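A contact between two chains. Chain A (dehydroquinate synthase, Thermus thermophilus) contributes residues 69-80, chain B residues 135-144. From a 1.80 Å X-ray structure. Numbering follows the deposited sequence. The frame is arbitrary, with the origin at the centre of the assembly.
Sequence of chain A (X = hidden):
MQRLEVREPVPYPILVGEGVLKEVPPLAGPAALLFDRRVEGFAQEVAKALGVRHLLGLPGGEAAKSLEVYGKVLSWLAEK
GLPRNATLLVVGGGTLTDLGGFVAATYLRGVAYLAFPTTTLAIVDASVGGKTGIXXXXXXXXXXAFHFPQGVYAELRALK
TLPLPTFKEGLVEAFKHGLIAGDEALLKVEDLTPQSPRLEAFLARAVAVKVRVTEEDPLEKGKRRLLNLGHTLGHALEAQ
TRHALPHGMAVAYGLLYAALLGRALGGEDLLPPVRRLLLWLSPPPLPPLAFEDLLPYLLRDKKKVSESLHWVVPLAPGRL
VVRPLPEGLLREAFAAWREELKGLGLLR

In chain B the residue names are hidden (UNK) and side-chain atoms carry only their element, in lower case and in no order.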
ATOM      1  N   VAL A  69       9.375  11.509   7.834  1.00 26.32           N
ATOM      2  CA  VAL A  69       8.659  11.090   9.037  1.00 24.74           C
ATOM      3  C   VAL A  69       8.132   9.665   8.861  1.00 25.10           C
ATOM      4  O   VAL A  69       8.110   8.875   9.808  1.00 24.09           O
ATOM      5  CB  VAL A  69       7.499  12.053   9.348  1.00 26.71           C
ATOM      6  CG1 VAL A  69       6.748  11.596  10.585  1.00 25.86           C
ATOM      7  CG2 VAL A  69       8.048  13.453   9.564  1.00 28.46           C
ATOM      8  N   TYR A  70       7.722   9.348   7.638  1.00 24.03           N
ATOM      9  CA  TYR A  70       7.211   8.026   7.291  1.00 22.07           C
ATOM     10  C   TYR A  70       8.296   6.984   7.578  1.00 22.47           C
ATOM     11  O   TYR A  70       8.054   5.970   8.242  1.00 21.02           O
ATOM     12  CB  TYR A  70       6.823   8.027   5.805  1.00 20.69           C
ATOM     13  CG  TYR A  70       6.481   6.680   5.190  1.00 18.91           C
ATOM     14  CD1 TYR A  70       5.352   5.963   5.592  1.00 21.00           C
ATOM     15  CD2 TYR A  70       7.269   6.145   4.176  1.00 22.13           C
ATOM     16  CE1 TYR A  70       5.021   4.740   4.989  1.00 20.45           C
ATOM     17  CE2 TYR A  70       6.946   4.921   3.560  1.00 20.67           C
ATOM     18  CZ  TYR A  70       5.824   4.229   3.973  1.00 21.32           C
ATOM     19  OH  TYR A  70       5.510   3.031   3.366  1.00 20.74           O
ATOM     20  N   GLY A  71       9.501   7.249   7.083  1.00 23.38           N
ATOM     21  CA  GLY A  71      10.602   6.335   7.301  1.00 23.22           C
ATOM     22  C   GLY A  71      10.952   6.213   8.769  1.00 24.59           C
ATOM     23  O   GLY A  71      11.270   5.129   9.246  1.00 22.45           O
ATOM     24  N   LYS A  72      10.887   7.332   9.487  1.00 24.76           N
ATOM     25  CA  LYS A  72      11.201   7.346  10.913  1.00 26.60           C
ATOM     26  C   LYS A  72      10.233   6.471  11.701  1.00 24.62           C
ATOM     27  O   LYS A  72      10.650   5.677  12.540  1.00 23.90           O
ATOM     28  CB  LYS A  72      11.150   8.776  11.461  1.00 28.60           C
ATOM     29  CG  LYS A  72      11.724   8.907  12.868  1.00 34.56           C
ATOM     30  CD  LYS A  72      11.819  10.367  13.298  1.00 38.39           C
ATOM     31  CE  LYS A  72      10.473  10.903  13.747  1.00 39.38           C
ATOM     32  NZ  LYS A  72      10.202  10.540  15.168  1.00 42.26           N
ATOM     33  N   VAL A  73       8.940   6.615  11.427  1.00 22.66           N
ATOM     34  CA  VAL A  73       7.940   5.822  12.132  1.00 21.64           C
ATOM     35  C   VAL A  73       8.108   4.338  11.822  1.00 20.92           C
ATOM     36  O   VAL A  73       8.044   3.501  12.719  1.00 21.94           O
ATOM     37  CB  VAL A  73       6.503   6.276  11.772  1.00 20.86           C
ATOM     38  CG1 VAL A  73       5.483   5.442  12.551  1.00 23.23           C
ATOM     39  CG2 VAL A  73       6.332   7.760  12.101  1.00 21.59           C
ATOM     40  N   LEU A  74       8.330   4.002  10.555  1.00 21.12           N
ATOM     41  CA  LEU A  74       8.516   2.602  10.185  1.00 20.64           C
ATOM     42  C   LEU A  74       9.716   1.974  10.909  1.00 21.37           C
ATOM     43  O   LEU A  74       9.629   0.862  11.425  1.00 20.98           O
ATOM     44  CB  LEU A  74       8.683   2.480   8.667  1.00 20.07           C
ATOM     45  CG  LEU A  74       7.417   2.766   7.847  1.00 18.77           C
ATOM     46  CD1 LEU A  74       7.799   2.990   6.390  1.00 19.43           C
ATOM     47  CD2 LEU A  74       6.432   1.599   7.972  1.00 20.82           C
ATOM     48  N   SER A  75      10.838   2.684  10.946  1.00 23.73           N
ATOM     49  CA  SER A  75      12.020   2.157  11.622  1.00 24.62           C
ATOM     50  C   SER A  75      11.781   2.037  13.121  1.00 25.10           C
ATOM     51  O   SER A  75      12.323   1.147  13.779  1.00 26.50           O
ATOM     52  CB  SER A  75      13.229   3.050  11.348  1.00 24.51           C
ATOM     53  OG  SER A  75      13.697   2.850  10.024  1.00 28.11           O
ATOM     54  N   TRP A  76      10.953   2.930  13.655  1.00 25.92           N
ATOM     55  CA  TRP A  76      10.634   2.914  15.077  1.00 24.48           C
ATOM     56  C   TRP A  76       9.885   1.618  15.390  1.00 25.89           C
ATOM     57  O   TRP A  76      10.187   0.939  16.371  1.00 23.84           O
ATOM     58  CB  TRP A  76       9.783   4.141  15.434  1.00 26.33           C
ATOM     59  CG  TRP A  76       9.346   4.189  16.863  1.00 28.59           C
ATOM     60  CD1 TRP A  76      10.139   4.354  17.962  1.00 31.26           C
ATOM     61  CD2 TRP A  76       8.011   4.037  17.351  1.00 31.21           C
ATOM     62  NE1 TRP A  76       9.380   4.311  19.107  1.00 33.06           N
ATOM     63  CE2 TRP A  76       8.069   4.116  18.761  1.00 31.67           C
ATOM     64  CE3 TRP A  76       6.769   3.840  16.735  1.00 31.90           C
ATOM     65  CZ2 TRP A  76       6.931   4.005  19.565  1.00 33.59           C
ATOM     66  CZ3 TRP A  76       5.632   3.731  17.539  1.00 34.28           C
ATOM     67  CH2 TRP A  76       5.726   3.814  18.937  1.00 32.26           C
ATOM     68  N   LEU A  77       8.920   1.266  14.540  1.00 24.47           N
ATOM     69  CA  LEU A  77       8.152   0.038  14.729  1.00 22.56           C
ATOM     70  C   LEU A  77       9.060  -1.186  14.579  1.00 21.27           C
ATOM     71  O   LEU A  77       9.011  -2.113  15.389  1.00 21.54           O
ATOM     72  CB  LEU A  77       7.013  -0.039  13.706  1.00 21.41           C
ATOM     73  CG  LEU A  77       5.929   1.040  13.805  1.00 21.11           C
ATOM     74  CD1 LEU A  77       4.926   0.892  12.668  1.00 21.87           C
ATOM     75  CD2 LEU A  77       5.225   0.912  15.135  1.00 21.91           C
ATOM     76  N   ALA A  78       9.890  -1.175  13.540  1.00 23.23           N
ATOM     77  CA  ALA A  78      10.815  -2.269  13.269  1.00 23.87           C
ATOM     78  C   ALA A  78      11.751  -2.484  14.455  1.00 26.84           C
ATOM     79  O   ALA A  78      11.965  -3.609  14.893  1.00 28.40           O
ATOM     80  CB  ALA A  78      11.629  -1.964  12.015  1.00 21.85           C
ATOM     81  N   GLU A  79      12.306  -1.391  14.959  1.00 30.63           N
ATOM     82  CA  GLU A  79      13.220  -1.441  16.096  1.00 35.15           C
ATOM     83  C   GLU A  79      12.632  -2.187  17.291  1.00 36.13           C
ATOM     84  O   GLU A  79      13.340  -2.925  17.977  1.00 37.32           O
ATOM     85  CB  GLU A  79      13.598  -0.018  16.510  1.00 39.25           C
ATOM     86  CG  GLU A  79      14.305   0.073  17.846  1.00 46.36           C
ATOM     87  CD  GLU A  79      14.659   1.496  18.212  1.00 50.33           C
ATOM     88  OE1 GLU A  79      14.454   2.393  17.364  1.00 51.88           O
ATOM     89  OE2 GLU A  79      15.145   1.718  19.345  1.00 53.18           O
ATOM     90  N   LYS A  80      11.341  -1.990  17.543  1.00 36.98           N
ATOM     91  CA  LYS A  80      10.679  -2.643  18.667  1.00 36.86           C
ATOM     92  C   LYS A  80      10.316  -4.095  18.342  1.00 37.23           C
ATOM     93  O   LYS A  80       9.909  -4.867  19.200  1.00 38.52           O
ATOM     94  CB  LYS A  80       9.413  -1.853  19.000  1.00 38.01           C
ATOM     95  CG  LYS A  80       9.645  -0.829  20.114  1.00 40.99           C
ATOM     96  CD  LYS A  80       9.465   0.610  19.626  1.00 42.53           C
ATOM     97  CE  LYS A  80      10.745   1.441  19.767  1.00 44.19           C
ATOM     98  NZ  LYS A  80      10.778   2.076  21.083  1.00 46.37           N
TER
ATOM     99  N   UNK B 135      13.404  -2.265   1.810  1.00 22.30           N
ATOM    100  CA  UNK B 135      14.109  -2.557   3.046  1.00 22.55           C
ATOM    101  C   UNK B 135      14.246  -1.351   3.963  1.00 23.27           C
ATOM    102  O   UNK B 135      14.059  -0.200   3.553  1.00 25.58           O
ATOM    103  c   UNK B 135      15.524  -4.199   1.710  1.00 23.78           C
ATOM    104  n   UNK B 135      16.458  -4.115   0.761  1.00 24.44           N
ATOM    105  c   UNK B 135      15.518  -3.092   2.747  1.00 23.92           C
ATOM    106  o   UNK B 135      14.717  -5.125   1.765  1.00 25.64           O
ATOM    107  N   UNK B 136      14.578  -1.637   5.216  1.00 24.11           N
ATOM    108  CA  UNK B 136      14.798  -0.614   6.226  1.00 24.59           C
ATOM    109  C   UNK B 136      16.168  -0.893   6.823  1.00 26.31           C
ATOM    110  O   UNK B 136      16.691  -2.000   6.702  1.00 25.13           O
ATOM    111  c   UNK B 136      13.758  -0.710   7.346  1.00 25.71           C
ATOM    112  c   UNK B 136      12.276   1.131   6.529  1.00 25.66           C
ATOM    113  c   UNK B 136      11.515  -0.394   8.355  1.00 25.15           C
ATOM    114  c   UNK B 136      12.315  -0.296   7.067  1.00 24.78           C
ATOM    115  N   UNK B 137      16.772   0.113   7.467  1.00 26.77           N
ATOM    116  CA  UNK B 137      18.087  -0.117   8.067  1.00 28.82           C
ATOM    117  C   UNK B 137      17.985  -1.288   9.047  1.00 28.74           C
ATOM    118  O   UNK B 137      18.940  -2.042   9.238  1.00 30.46           O
ATOM    119  c   UNK B 137      18.370   1.207   8.770  1.00 26.19           C
ATOM    120  c   UNK B 137      17.740   2.203   7.850  1.00 27.65           C
ATOM    121  c   UNK B 137      16.412   1.541   7.507  1.00 27.02           C
ATOM    122  N   UNK B 138      16.803  -1.444   9.639  1.00 28.16           N
ATOM    123  CA  UNK B 138      16.546  -2.496  10.616  1.00 27.49           C
ATOM    124  C   UNK B 138      16.286  -3.890  10.038  1.00 28.53           C
ATOM    125  O   UNK B 138      16.202  -4.866  10.787  1.00 27.39           O
ATOM    126  o   UNK B 138      14.897   0.494  10.459  1.00 31.83           O
ATOM    127  c   UNK B 138      15.562  -0.828  12.344  1.00 31.07           C
ATOM    128  c   UNK B 138      15.365  -2.101  11.515  1.00 29.09           C
ATOM    129  c   UNK B 138      15.579   0.447  11.507  1.00 33.65           C
ATOM    130  o   UNK B 138      16.263   1.416  11.909  1.00 32.69           O
ATOM    131  N   UNK B 139      16.150  -3.997   8.719  1.00 28.31           N
ATOM    132  CA  UNK B 139      15.909  -5.309   8.135  1.00 28.06           C
ATOM    133  C   UNK B 139      15.302  -5.268   6.747  1.00 26.93           C
ATOM    134  O   UNK B 139      14.647  -4.295   6.370  1.00 24.31           O
ATOM    135  N   UNK B 140      15.523  -6.328   5.981  1.00 26.65           N
ATOM    136  CA  UNK B 140      14.997  -6.398   4.624  1.00 27.41           C
ATOM    137  C   UNK B 140      13.511  -6.746   4.576  1.00 25.17           C
ATOM    138  O   UNK B 140      12.993  -7.449   5.444  1.00 23.83           O
ATOM    139  c   UNK B 140      19.308  -7.667   2.252  1.00 39.75           C
ATOM    140  n   UNK B 140      20.120  -7.899   3.482  1.00 41.29           N
ATOM    141  c   UNK B 140      17.841  -7.984   2.481  1.00 37.67           C
ATOM    142  c   UNK B 140      15.777  -7.427   3.796  1.00 30.49           C
ATOM    143  c   UNK B 140      17.217  -7.041   3.501  1.00 34.04           C
ATOM    144  N   UNK B 141      12.838  -6.235   3.552  1.00 22.24           N
ATOM    145  CA  UNK B 141      11.425  -6.503   3.336  1.00 22.96           C
ATOM    146  C   UNK B 141      10.532  -6.263   4.552  1.00 23.57           C
ATOM    147  O   UNK B 141       9.705  -7.111   4.903  1.00 25.00           O
ATOM    148  o   UNK B 141      12.090  -7.568   0.639  1.00 25.08           O
ATOM    149  n   UNK B 141      12.934  -9.315   1.770  1.00 28.01           N
ATOM    150  c   UNK B 141      11.251  -7.943   2.851  1.00 22.86           C
ATOM    151  c   UNK B 141      12.131  -8.260   1.654  1.00 25.98           C
ATOM    152  N   UNK B 142      10.681  -5.107   5.187  1.00 22.05           N
ATOM    153  CA  UNK B 142       9.857  -4.797   6.347  1.00 21.09           C
ATOM    154  C   UNK B 142       8.766  -3.789   6.011  1.00 20.92           C
ATOM    155  O   UNK B 142       7.930  -3.469   6.854  1.00 22.05           O
ATOM    156  c   UNK B 142      11.049  -6.482   8.580  1.00 23.14           C
ATOM    157  c   UNK B 142      12.541  -4.556   9.175  1.00 23.31           C
ATOM    158  c   UNK B 142      11.751  -5.242   8.058  1.00 23.76           C
ATOM    159  c   UNK B 142      10.720  -4.262   7.492  1.00 21.83           C
ATOM    160  N   UNK B 143       8.777  -3.295   4.778  1.00 20.01           N
ATOM    161  CA  UNK B 143       7.789  -2.320   4.319  1.00 20.30           C
ATOM    162  C   UNK B 143       7.321  -2.755   2.938  1.00 19.63           C
ATOM    163  O   UNK B 143       8.135  -3.147   2.112  1.00 20.96           O
ATOM    164  c   UNK B 143       8.407  -0.906   4.196  1.00 22.37           C
ATOM    165  c   UNK B 143       9.003  -0.473   5.526  1.00 23.63           C
ATOM    166  c   UNK B 143       7.338   0.092   3.740  1.00 20.06           C
ATOM    167  N   UNK B 144       6.022  -2.701   2.673  1.00 18.20           N
ATOM    168  CA  UNK B 144       5.584  -3.110   1.349  1.00 17.53           C
ATOM    169  C   UNK B 144       4.086  -3.176   1.172  1.00 19.26           C
ATOM    170  O   UNK B 144       3.342  -2.552   1.915  1.00 17.90           O
TER

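Position 135 carries two carbons, the second holding one oxygen and one nitrogen, all out of reach of the helix stretch. That is a carboxamide, Asn B135. Its OD1 accepts a hydrogen bond from the backbone N of position 141, 2.8 Å away, which links positions 135 and 141 across the turn between them.

Position 136 has four carbons, forked at the second, and points toward the helix. One tip lies 4.0 Å from CB of Ala A78 and 4.0 Å from CB of Leu A74. A fork one carbon beyond CB means Leu B136, and the tip is CD1.

At 137 three carbons close a ring onto the backbone N, and a ring carbon lies 3.9 Å from OG of Ser A75. It is Pro B137, in the type I turn that runs from 136 to 139.

Position 138 shows three carbons, the third carrying two oxygens. One oxygen lies 2.7 Å from OG of Ser A75, and CB packs 3.8 Å from CB of Ala A78. With two carbons before the carboxylate it is Glu B138, whose OE1 accepts a hydrogen bond from Ser A75 OG.

Position 139 has no side-chain atoms. With phi/psi of 160/155, a CB would jam against the preceding carbonyl O, which by itself calls for Gly B139. Its N bonds to O of Leu B136 at 2.9 Å, closing the turn.

Position 140 has four carbons in a row ending in nitrogen, extending far from the helix stretch: Lys B140.

Position 141 repeats the pattern of 135, two carbons with an oxygen and a nitrogen on the second, and makes no contact with the helix. It is Asn B141.

Position 142 has four carbons forked at the second, and a tip reaches CB of Ala A78 at 4.0 Å. Hence Leu B142.

Position 143 has one carbon carrying two more. One of these meets CD1 of Leu A74 at 3.8 Å, and the other approaches OH of Tyr A70 at 3.5 Å. The fork at CB marks Val B143.

Position 144 has no side-chain atoms and touches nothing on the helix stretch: Gly B144.

The helix offers Tyr A70, Leu A74 and Ala A78, spaced four residues apart, so they line one side of it. The methyl of Ala A78 touches Leu B136, Glu B138 and Leu B142, while Leu A74 bridges Leu B136 and Val B143. Leu B136 and Glu B138 of the turn, with Leu B142 and Val B143 after it, face the helix stripe; the bond from Ser A75 to Glu B138 adds a directional link beside the apolar packing.

Chain B, residues 135-144: NLPEGKNLVG
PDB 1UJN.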